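Local coordinates for protein possible prolidase (Bifidobacterium longum NCC2705, PDB 2P9B) that is a putative amidohydrolase, possibly a prolidase, that probably hydrolyses carbon–nitrogen bonds of a substrate not yet established, at residues A[73-78]-A[354-359]; A[119-124]-A[155-160]. All coordinates share one frame; numbering follows the deposited sequence.

Interaction 1 of 2, residues A[73-78]-A[354-359]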
loop_
_atom_site.group_PDB
_atom_site.type_symbol
_atom_site.label_atom_id
_atom_site.label_comp_id
_atom_site.label_asym_id
_atom_site.label_seq_id
_atom_site.Cartn_x
_atom_site.Cartn_y
_atom_site.Cartn_z
ATOM N N LEU A 73 3.766 -7.874 4.179
ATOM C CA LEU A 73 3.472 -6.443 4.182
ATOM C C LEU A 73 2.546 -6.133 3.015
ATOM O O LEU A 73 2.485 -6.878 2.047
ATOM C CB LEU A 73 4.758 -5.615 4.042
ATOM C CG LEU A 73 5.741 -5.646 5.220
ATOM C CD1 LEU A 73 6.991 -4.848 4.875
ATOM C CD2 LEU A 73 5.058 -5.060 6.462
ATOM N N ILE A 74 1.808 -5.036 3.131
ATOM C CA ILE A 74 0.899 -4.604 2.075
ATOM C C ILE A 74 1.212 -3.145 1.796
ATOM O O ILE A 74 1.405 -2.366 2.729
ATOM C CB ILE A 74 -0.584 -4.740 2.529
ATOM C CG1 ILE A 74 -0.892 -6.214 2.811
ATOM C CG2 ILE A 74 -1.520 -4.182 1.455
ATOM C CD1 ILE A 74 -2.314 -6.486 3.277
ATOM N N ASN A 75 1.291 -2.776 0.518
ATOM C CA ASN A 75 1.558 -1.385 0.154
ATOM C C ASN A 75 0.340 -0.894 -0.618
ATOM O O ASN A 75 0.072 -1.352 -1.724
ATOM C CB ASN A 75 2.814 -1.270 -0.716
ATOM C CG ASN A 75 3.264 0.173 -0.886
ATOM O OD1 ASN A 75 2.437 1.072 -1.022
ATOM N ND2 ASN A 75 4.574 0.395 -0.876
ATOM N N ALA A 76 -0.408 0.034 -0.029
ATOM C CA ALA A 76 -1.631 0.531 -0.659
ATOM C C ALA A 76 -1.465 1.609 -1.717
ATOM O O ALA A 76 -2.455 2.110 -2.253
ATOM C CB ALA A 76 -2.597 1.022 0.419
ATOM N N HIS A 77 -0.229 1.976 -2.031
ATOM C CA HIS A 77 -0.024 3.014 -3.032
ATOM C C HIS A 77 1.281 2.793 -3.787
ATOM O O HIS A 77 2.347 3.190 -3.329
ATOM C CB HIS A 77 -0.032 4.388 -2.352
ATOM C CG HIS A 77 -0.087 5.535 -3.310
ATOM N ND1 HIS A 77 -0.558 6.780 -2.954
ATOM C CD2 HIS A 77 0.270 5.627 -4.613
ATOM C CE1 HIS A 77 -0.492 7.588 -3.996
ATOM N NE2 HIS A 77 0.007 6.914 -5.015
ATOM N N THR A 78 1.179 2.152 -4.948
ATOM C CA THR A 78 2.347 1.852 -5.767
ATOM C C THR A 78 2.145 2.189 -7.246
ATOM O O THR A 78 1.039 2.502 -7.681
ATOM C CB THR A 78 2.707 0.347 -5.678
ATOM O OG1 THR A 78 1.628 -0.442 -6.209
ATOM C CG2 THR A 78 2.940 -0.063 -4.219
ATOM N N TYR A 354 11.375 -1.192 -3.214
ATOM C CA TYR A 354 11.630 -2.101 -2.103
ATOM C C TYR A 354 11.637 -1.458 -0.717
ATOM O O TYR A 354 11.937 -2.130 0.270
ATOM C CB TYR A 354 12.970 -2.804 -2.328
ATOM C CG TYR A 354 14.122 -1.837 -2.550
ATOM C CD1 TYR A 354 14.648 -1.087 -1.494
ATOM C CD2 TYR A 354 14.660 -1.650 -3.821
ATOM C CE1 TYR A 354 15.683 -0.172 -1.701
ATOM C CE2 TYR A 354 15.694 -0.739 -4.039
ATOM C CZ TYR A 354 16.198 -0.004 -2.978
ATOM O OH TYR A 354 17.207 0.913 -3.195
ATOM N N ALA A 355 11.294 -0.175 -0.635
ATOM C CA ALA A 355 11.343 0.527 0.642
ATOM C C ALA A 355 10.034 0.684 1.408
ATOM O O ALA A 355 9.877 1.625 2.174
ATOM C CB ALA A 355 11.993 1.903 0.438
ATOM N N THR A 356 9.101 -0.244 1.233
ATOM C CA THR A 356 7.840 -0.130 1.957
ATOM C C THR A 356 8.077 -0.014 3.470
ATOM O O THR A 356 7.406 0.761 4.149
ATOM C CB THR A 356 6.929 -1.350 1.678
ATOM O OG1 THR A 356 6.552 -1.353 0.299
ATOM C CG2 THR A 356 5.667 -1.295 2.542
ATOM N N TRP A 357 9.050 -0.768 3.980
ATOM C CA TRP A 357 9.352 -0.772 5.412
ATOM C C TRP A 357 9.590 0.625 5.993
ATOM O O TRP A 357 9.253 0.893 7.147
ATOM C CB TRP A 357 10.583 -1.642 5.701
ATOM C CG TRP A 357 11.868 -1.003 5.261
ATOM C CD1 TRP A 357 12.410 -1.019 4.010
ATOM C CD2 TRP A 357 12.711 -0.154 6.053
ATOM N NE1 TRP A 357 13.534 -0.224 3.969
ATOM C CE2 TRP A 357 13.739 0.317 5.209
ATOM C CE3 TRP A 357 12.689 0.258 7.393
ATOM C CZ2 TRP A 357 14.741 1.182 5.664
ATOM C CZ3 TRP A 357 13.684 1.120 7.843
ATOM C CH2 TRP A 357 14.696 1.571 6.976
ATOM N N ARG A 358 10.180 1.506 5.194
ATOM C CA ARG A 358 10.482 2.861 5.644
ATOM C C ARG A 358 9.231 3.612 6.084
ATOM O O ARG A 358 9.286 4.431 7.002
ATOM C CB ARG A 358 11.185 3.645 4.530
ATOM C CG ARG A 358 11.520 5.087 4.903
ATOM C CD ARG A 358 12.712 5.158 5.846
ATOM N NE ARG A 358 13.962 4.890 5.141
ATOM C CZ ARG A 358 15.166 4.949 5.700
ATOM N NH1 ARG A 358 15.290 5.262 6.983
ATOM N NH2 ARG A 358 16.247 4.713 4.971
ATOM N N GLU A 359 8.101 3.332 5.441
ATOM C CA GLU A 359 6.853 4.023 5.783
ATOM C C GLU A 359 6.440 3.759 7.225
ATOM O O GLU A 359 5.879 4.637 7.887
ATOM C CB GLU A 359 5.720 3.601 4.831
ATOM C CG GLU A 359 4.408 4.401 4.987
ATOM C CD GLU A 359 4.530 5.888 4.629
ATOM O OE1 GLU A 359 5.537 6.296 4.014
ATOM O OE2 GLU A 359 3.598 6.651 4.960
#

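Interaction 2 of 2, residues A[119-124]-A[155-160]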
loop_
_atom_site.group_PDB
_atom_site.type_symbol
_atom_site.label_atom_id
_atom_site.label_comp_id
_atom_site.label_asym_id
_atom_site.label_seq_id
_atom_site.Cartn_x
_atom_site.Cartn_y
_atom_site.Cartn_z
ATOM N N HIS A 119 8.884 -6.801 -13.373
ATOM C CA HIS A 119 10.110 -6.640 -12.599
ATOM C C HIS A 119 9.848 -5.882 -11.305
ATOM O O HIS A 119 10.283 -6.299 -10.232
ATOM C CB HIS A 119 11.172 -5.874 -13.394
ATOM C CG HIS A 119 12.388 -5.533 -12.591
ATOM N ND1 HIS A 119 13.291 -6.486 -12.168
ATOM C CD2 HIS A 119 12.828 -4.352 -12.093
ATOM C CE1 HIS A 119 14.232 -5.908 -11.444
ATOM N NE2 HIS A 119 13.976 -4.613 -11.384
ATOM N N ASN A 120 9.140 -4.763 -11.414
ATOM C CA ASN A 120 8.850 -3.957 -10.240
ATOM C C ASN A 120 7.927 -4.667 -9.258
ATOM O O ASN A 120 8.099 -4.544 -8.044
ATOM C CB ASN A 120 8.275 -2.598 -10.654
ATOM C CG ASN A 120 9.326 -1.692 -11.275
ATOM O OD1 ASN A 120 10.446 -1.589 -10.769
ATOM N ND2 ASN A 120 8.970 -1.023 -12.365
ATOM N N ALA A 121 6.957 -5.412 -9.774
ATOM C CA ALA A 121 6.049 -6.150 -8.900
ATOM C C ALA A 121 6.864 -7.217 -8.171
ATOM O O ALA A 121 6.613 -7.519 -7.004
ATOM C CB ALA A 121 4.931 -6.807 -9.720
ATOM N N THR A 122 7.846 -7.788 -8.863
ATOM C CA THR A 122 8.689 -8.808 -8.259
ATOM C C THR A 122 9.579 -8.209 -7.173
ATOM O O THR A 122 9.821 -8.838 -6.143
ATOM C CB THR A 122 9.559 -9.516 -9.318
ATOM O OG1 THR A 122 8.708 -10.191 -10.250
ATOM C CG2 THR A 122 10.483 -10.536 -8.660
ATOM N N THR A 123 10.062 -6.992 -7.400
ATOM C CA THR A 123 10.900 -6.315 -6.413
ATOM C C THR A 123 10.087 -6.098 -5.134
ATOM O O THR A 123 10.567 -6.358 -4.033
ATOM C CB THR A 123 11.392 -4.959 -6.947
ATOM O OG1 THR A 123 12.289 -5.185 -8.039
ATOM C CG2 THR A 123 12.112 -4.175 -5.860
ATOM N N LEU A 124 8.856 -5.622 -5.286
ATOM C CA LEU A 124 7.980 -5.404 -4.139
ATOM C C LEU A 124 7.802 -6.718 -3.390
ATOM O O LEU A 124 7.960 -6.770 -2.169
ATOM C CB LEU A 124 6.616 -4.867 -4.593
ATOM C CG LEU A 124 6.553 -3.360 -4.829
ATOM C CD1 LEU A 124 5.476 -3.023 -5.854
ATOM C CD2 LEU A 124 6.291 -2.662 -3.501
ATOM N N LEU A 155 4.679 -15.778 -10.825
ATOM C CA LEU A 155 4.841 -15.606 -9.386
ATOM C C LEU A 155 4.817 -14.111 -9.123
ATOM O O LEU A 155 5.546 -13.353 -9.758
ATOM C CB LEU A 155 6.184 -16.180 -8.916
ATOM C CG LEU A 155 6.609 -15.851 -7.475
ATOM C CD1 LEU A 155 5.668 -16.520 -6.491
ATOM C CD2 LEU A 155 8.039 -16.324 -7.235
ATOM N N GLY A 156 3.973 -13.682 -8.194
ATOM C CA GLY A 156 3.906 -12.269 -7.902
ATOM C C GLY A 156 2.955 -11.961 -6.771
ATOM O O GLY A 156 2.272 -12.852 -6.265
ATOM N N PRO A 157 2.888 -10.693 -6.352
ATOM C CA PRO A 157 2.000 -10.282 -5.265
ATOM C C PRO A 157 0.552 -10.192 -5.729
ATOM O O PRO A 157 0.268 -10.191 -6.930
ATOM C CB PRO A 157 2.551 -8.916 -4.882
ATOM C CG PRO A 157 2.966 -8.358 -6.229
ATOM C CD PRO A 157 3.673 -9.549 -6.856
ATOM N N ARG A 158 -0.357 -10.130 -4.764
ATOM C CA ARG A 158 -1.776 -9.977 -5.055
ATOM C C ARG A 158 -1.868 -8.512 -5.472
ATOM O O ARG A 158 -1.393 -7.635 -4.748
ATOM C CB ARG A 158 -2.590 -10.233 -3.785
ATOM C CG ARG A 158 -4.078 -9.985 -3.928
ATOM C CD ARG A 158 -4.816 -10.320 -2.635
ATOM N NE ARG A 158 -4.713 -11.739 -2.285
ATOM C CZ ARG A 158 -3.811 -12.248 -1.451
ATOM N NH1 ARG A 158 -2.918 -11.461 -0.863
ATOM N NH2 ARG A 158 -3.809 -13.550 -1.197
ATOM N N ILE A 159 -2.468 -8.244 -6.629
ATOM C CA ILE A 159 -2.544 -6.880 -7.135
ATOM C C ILE A 159 -3.924 -6.275 -7.365
ATOM O O ILE A 159 -4.804 -6.907 -7.954
ATOM C CB ILE A 159 -1.788 -6.756 -8.499
ATOM C CG1 ILE A 159 -0.321 -7.150 -8.335
ATOM C CG2 ILE A 159 -1.900 -5.329 -9.040
ATOM C CD1 ILE A 159 0.448 -7.173 -9.661
ATOM N N LEU A 160 -4.112 -5.057 -6.863
ATOM C CA LEU A 160 -5.336 -4.311 -7.127
ATOM C C LEU A 160 -4.824 -3.300 -8.146
ATOM O O LEU A 160 -4.061 -2.398 -7.800
ATOM C CB LEU A 160 -5.856 -3.590 -5.887
ATOM C CG LEU A 160 -6.781 -4.400 -4.980
ATOM C CD1 LEU A 160 -5.986 -5.449 -4.217
ATOM C CD2 LEU A 160 -7.478 -3.448 -4.024
HETATM O O HOH W 1 5.350 -10.330 -10.388
HETATM O O HOH W 2 8.028 -12.992 -10.659
#

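Interaction 1 of 2, residues A[73-78]-A[354-359]
Asn75 and Thr356 make the polar link between strand 68-78 and helix 356-367. The amide nitrogen ND2 of Asn75 donates to OG1 of Thr356 at 2.9 Å, with a moderately bent N-H...O angle of 151°, and the hydroxyl oxygen stands slightly off the amide plane. The same nitrogen also bonds OG1 of Thr344, so two threonine hydroxyls engage it. The carbonyl end of the amide is held as well: OD1 of Asn75 accepts the backbone N-H of His77, with N 3.0 Å away, which makes an Asx turn just where the chain turns a corner. With CG anti to the backbone N (chi1 -169°), one amide can close this turn and still reach the helix. Gripped at both ends, it has little freedom to flip.

The sequence Asn-Ala-His-Thr-His at the end of this strand matches the HxH signature of the amidohydrolase fold, whose histidines commonly bind metal. His77, His79 and Asp345 face one vacant point, consistent with an empty site, and Asn75 may shape the backbone leading into it.

The apolar contribution is looser. Thr356 CG2 lies 4.5 Å from Leu73 CD1 and 4.4 Å from the carbonyl oxygen of Ile74. Around this buried pair, Val129 and Leu124 also touch Thr356, while Ala378 of helix 371-385 meets Leu73.

Interaction 2 of 2, residues A[119-124]-A[155-160]
A helix on the outside of a TIM barrel packs here against the loop that feeds the next strand but one: helix 113-126 follows strand 68-78, and Leu155 to Pro157 lead into strand 158-160. The apolar part centres on Ala121. Its carbonyl oxygen lies 3.6 Å from CD of Pro157, and CG of the same ring is scarcely farther away, so the proline presents its CD-CG edge to the helix backbone. The methyl group joins in, with Ala121 CB 4.2 Å from Pro157 CD. Deeper in, Ile159 reaches across from the strand. Its chain is extended, CD1 anti to CA (chi2 175°), and this brings CD1 within 4.5 Å of Ala121 CB. Leu145 of helix 141-150 touches both Ala121 and Ile159, adding a third side chain to this apolar cluster.

Toward the surface the contact turns polar and is mediated by solvent. Thr122 OG1 and the carbonyl oxygen of Leu155 are too far apart to bond directly, and two waters span the distance. One donates to Thr122 OG1 at 2.9 Å and to Leu155 O at 2.7 Å; the other makes a weak bond to the hydroxyl and a sounder one to the carbonyl. The hydroxyl is also bonded to Lys118 O, one turn back in its own helix. Gly156 and Thr122 have the closest CA atoms of the two segments, 5.9 Å apart.

Strands 68-78, 129-134 and 158-160 run parallel side by side, joined through helices 113-126 and 141-150: successive beta-alpha-beta crossovers, the repeating architecture of the TIM barrel.

Interactions 1 and 2 illustrate how one barrel helix can join neighbouring contacts: their centres lie about 12 Å apart, and residues 119-124 of helix 113-126 touch 354-359 as well as 155-160. Leu124 is the main joint, with CD2 4.0 Å from Thr356 OG1 and CD1 4.2 Å from Thr78 CG2. Alongside, Thr123 CG2 packs 3.9 Å from Tyr354 CB. In sequence, both segments of interaction 2 fall between those of interaction 1, and strands 68-78 and 158-160 belong to one sheet. Segment 73-78 carries His77 of the possible metal site, whereas interaction 2 lies farther from the chain centre, where helix 113-126 meets the loop leading into strand 158-160.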